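Local coordinates for protein epoxyqueuosine reductase (Streptococcus thermophilus, PDB 5D6S) that belongs to the epoxyqueuosine reductase (QueG) family and holds a cobalamin together with two iron/sulfur clusters, at residues A[242-248]-A[320-324]. Numbering follows the deposited sequence.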
loop_
_atom_site.group_PDB
_atom_site.type_symbol
_atom_site.label_atom_id
_atom_site.label_comp_id
_atom_site.label_asym_id
_atom_site.label_seq_id
_atom_site.Cartn_x
_atom_site.Cartn_y
_atom_site.Cartn_z
ATOM N N THR A 242 8.464 0.579 -2.569
ATOM C CA THR A 242 7.834 0.938 -3.826
ATOM C C THR A 242 7.294 2.371 -3.784
ATOM O O THR A 242 7.120 2.987 -4.819
ATOM C CB THR A 242 6.708 -0.038 -4.229
ATOM O OG1 THR A 242 5.763 -0.162 -3.164
ATOM C CG2 THR A 242 7.288 -1.361 -4.513
ATOM N N GLN A 243 7.064 2.905 -2.595
ATOM C CA GLN A 243 6.510 4.243 -2.439
ATOM C C GLN A 243 7.516 5.286 -2.007
ATOM O O GLN A 243 7.228 6.478 -2.102
ATOM C CB GLN A 243 5.415 4.216 -1.386
ATOM C CG GLN A 243 4.190 3.472 -1.835
ATOM C CD GLN A 243 3.138 3.460 -0.758
ATOM O OE1 GLN A 243 2.417 4.439 -0.581
ATOM N NE2 GLN A 243 3.022 2.339 -0.051
ATOM N N ASP A 244 8.675 4.855 -1.516
ATOM C CA ASP A 244 9.690 5.801 -1.082
ATOM C C ASP A 244 10.272 6.543 -2.287
ATOM O O ASP A 244 10.456 5.979 -3.364
ATOM C CB ASP A 244 10.820 5.096 -0.324
ATOM C CG ASP A 244 11.653 6.052 0.508
ATOM O OD1 ASP A 244 11.139 7.118 0.893
ATOM O OD2 ASP A 244 12.831 5.737 0.800
ATOM N N LYS A 245 10.557 7.818 -2.112
ATOM C CA LYS A 245 11.194 8.595 -3.162
ATOM C C LYS A 245 12.681 8.352 -3.161
ATOM O O LYS A 245 13.203 7.714 -2.289
ATOM C CB LYS A 245 10.905 10.070 -2.994
ATOM C CG LYS A 245 9.469 10.392 -3.312
ATOM C CD LYS A 245 9.273 11.878 -3.264
ATOM C CE LYS A 245 7.936 12.264 -3.840
ATOM N NZ LYS A 245 7.686 13.671 -3.435
ATOM N N GLY A 246 13.345 8.825 -4.193
ATOM C CA GLY A 246 14.761 8.604 -4.337
ATOM C C GLY A 246 15.115 7.304 -5.034
ATOM O O GLY A 246 14.367 6.748 -5.846
ATOM N N MET A 247 16.267 6.802 -4.652
ATOM C CA MET A 247 16.881 5.684 -5.262
ATOM C C MET A 247 16.646 4.487 -4.348
ATOM O O MET A 247 17.106 4.482 -3.213
ATOM C CB MET A 247 18.346 6.055 -5.397
ATOM C CG MET A 247 19.079 5.317 -6.453
ATOM S SD MET A 247 18.694 5.813 -8.139
ATOM C CE MET A 247 19.357 4.320 -8.876
ATOM N N MET A 248 15.933 3.467 -4.832
ATOM C CA MET A 248 15.734 2.206 -4.087
ATOM C C MET A 248 17.041 1.478 -3.852
ATOM O O MET A 248 17.723 1.149 -4.812
ATOM C CB MET A 248 14.801 1.252 -4.856
ATOM C CG MET A 248 14.396 -0.032 -4.111
ATOM S SD MET A 248 13.178 -1.094 -4.916
ATOM C CE MET A 248 11.781 -0.005 -5.178
ATOM N N ILE A 320 7.797 7.466 -9.119
ATOM C CA ILE A 320 8.133 6.285 -8.334
ATOM C C ILE A 320 7.702 4.982 -9.042
ATOM O O ILE A 320 8.414 3.980 -9.036
ATOM C CB ILE A 320 7.559 6.311 -6.911
ATOM C CG1 ILE A 320 6.062 6.588 -6.916
ATOM C CG2 ILE A 320 8.291 7.318 -6.052
ATOM C CD1 ILE A 320 5.413 6.171 -5.626
ATOM N N LEU A 321 6.577 5.035 -9.720
ATOM C CA LEU A 321 6.117 3.874 -10.467
ATOM C C LEU A 321 6.981 3.571 -11.670
ATOM O O LEU A 321 7.290 2.417 -11.910
ATOM C CB LEU A 321 4.657 4.058 -10.889
ATOM C CG LEU A 321 3.718 4.344 -9.706
ATOM C CD1 LEU A 321 2.289 4.447 -10.188
ATOM C CD2 LEU A 321 3.830 3.245 -8.660
ATOM N N GLN A 322 7.403 4.591 -12.422
ATOM C CA GLN A 322 8.257 4.341 -13.579
ATOM C C GLN A 322 9.629 3.823 -13.146
ATOM O O GLN A 322 10.189 2.941 -13.793
ATOM C CB GLN A 322 8.349 5.579 -14.460
ATOM C CG GLN A 322 7.010 5.869 -15.137
ATOM C CD GLN A 322 7.001 7.109 -16.013
ATOM O OE1 GLN A 322 7.765 8.053 -15.790
ATOM N NE2 GLN A 322 6.111 7.122 -17.008
ATOM N N ARG A 323 10.164 4.356 -12.042
ATOM C CA ARG A 323 11.369 3.782 -11.469
ATOM C C ARG A 323 11.160 2.271 -11.249
ATOM O O ARG A 323 11.990 1.460 -11.616
ATOM C CB ARG A 323 11.753 4.468 -10.119
ATOM C CG ARG A 323 12.603 3.560 -9.237
ATOM C CD ARG A 323 13.338 4.186 -8.079
ATOM N NE ARG A 323 12.670 4.476 -6.785
ATOM C CZ ARG A 323 11.460 4.125 -6.370
ATOM N NH1 ARG A 323 10.614 3.402 -7.088
ATOM N NH2 ARG A 323 11.075 4.524 -5.180
ATOM N N ASN A 324 10.057 1.928 -10.580
ATOM C CA ASN A 324 9.761 0.548 -10.239
ATOM C C ASN A 324 9.600 -0.317 -11.485
ATOM O O ASN A 324 10.017 -1.470 -11.511
ATOM C CB ASN A 324 8.480 0.454 -9.403
ATOM C CG ASN A 324 8.604 1.167 -8.078
ATOM O OD1 ASN A 324 9.708 1.435 -7.614
ATOM N ND2 ASN A 324 7.481 1.465 -7.453
#
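In this cobalamin- and iron/sulfur-containing protein, the turn that leaves helix 238-243 of the 4Fe-4S double-cluster region packs beside helix 318-331, which leads into the helical C-terminal part of the chain, and curls round the Arg323 side chain that projects from it. Arg323 has the most surface covered. Its side chain extends from the helix into the curve of 242-248, where backbone carbonyls line the edge of the guanidinium: Arg323 NE donates a hydrogen bond to Gly246 O (3.0 Å), while Arg323 NH2 lies 2.4 Å from Asp244 O, very close but poorly angled for a hydrogen bond. Met248 CE covers one face of the guanidinium, 4.1 Å from Arg323 NH1. Gly246 has a positive phi (87°) and a psi of -151°, at which a CB would jam against the carbonyl of Lys245. One turn earlier on the helix, Ile320 lays its methyl groups against the backbone of 242-244: Ile320 CD1 packs 3.7 Å from Thr242 O and 3.9 Å from Gln243 CA, and Ile320 CG2 lies 3.7 Å from Asp244 O. Gln243 points its CA-to-CB bond away from this helix, and its side chain touches the cobalamin, so the contact borders the cofactor pocket. Next to Arg323 on the helix, Asn324 ND2 bridges two backbone carbonyls, that of Ile260 and Thr242 O, the latter through a nearly straight hydrogen bond of 3.1 Å (167°).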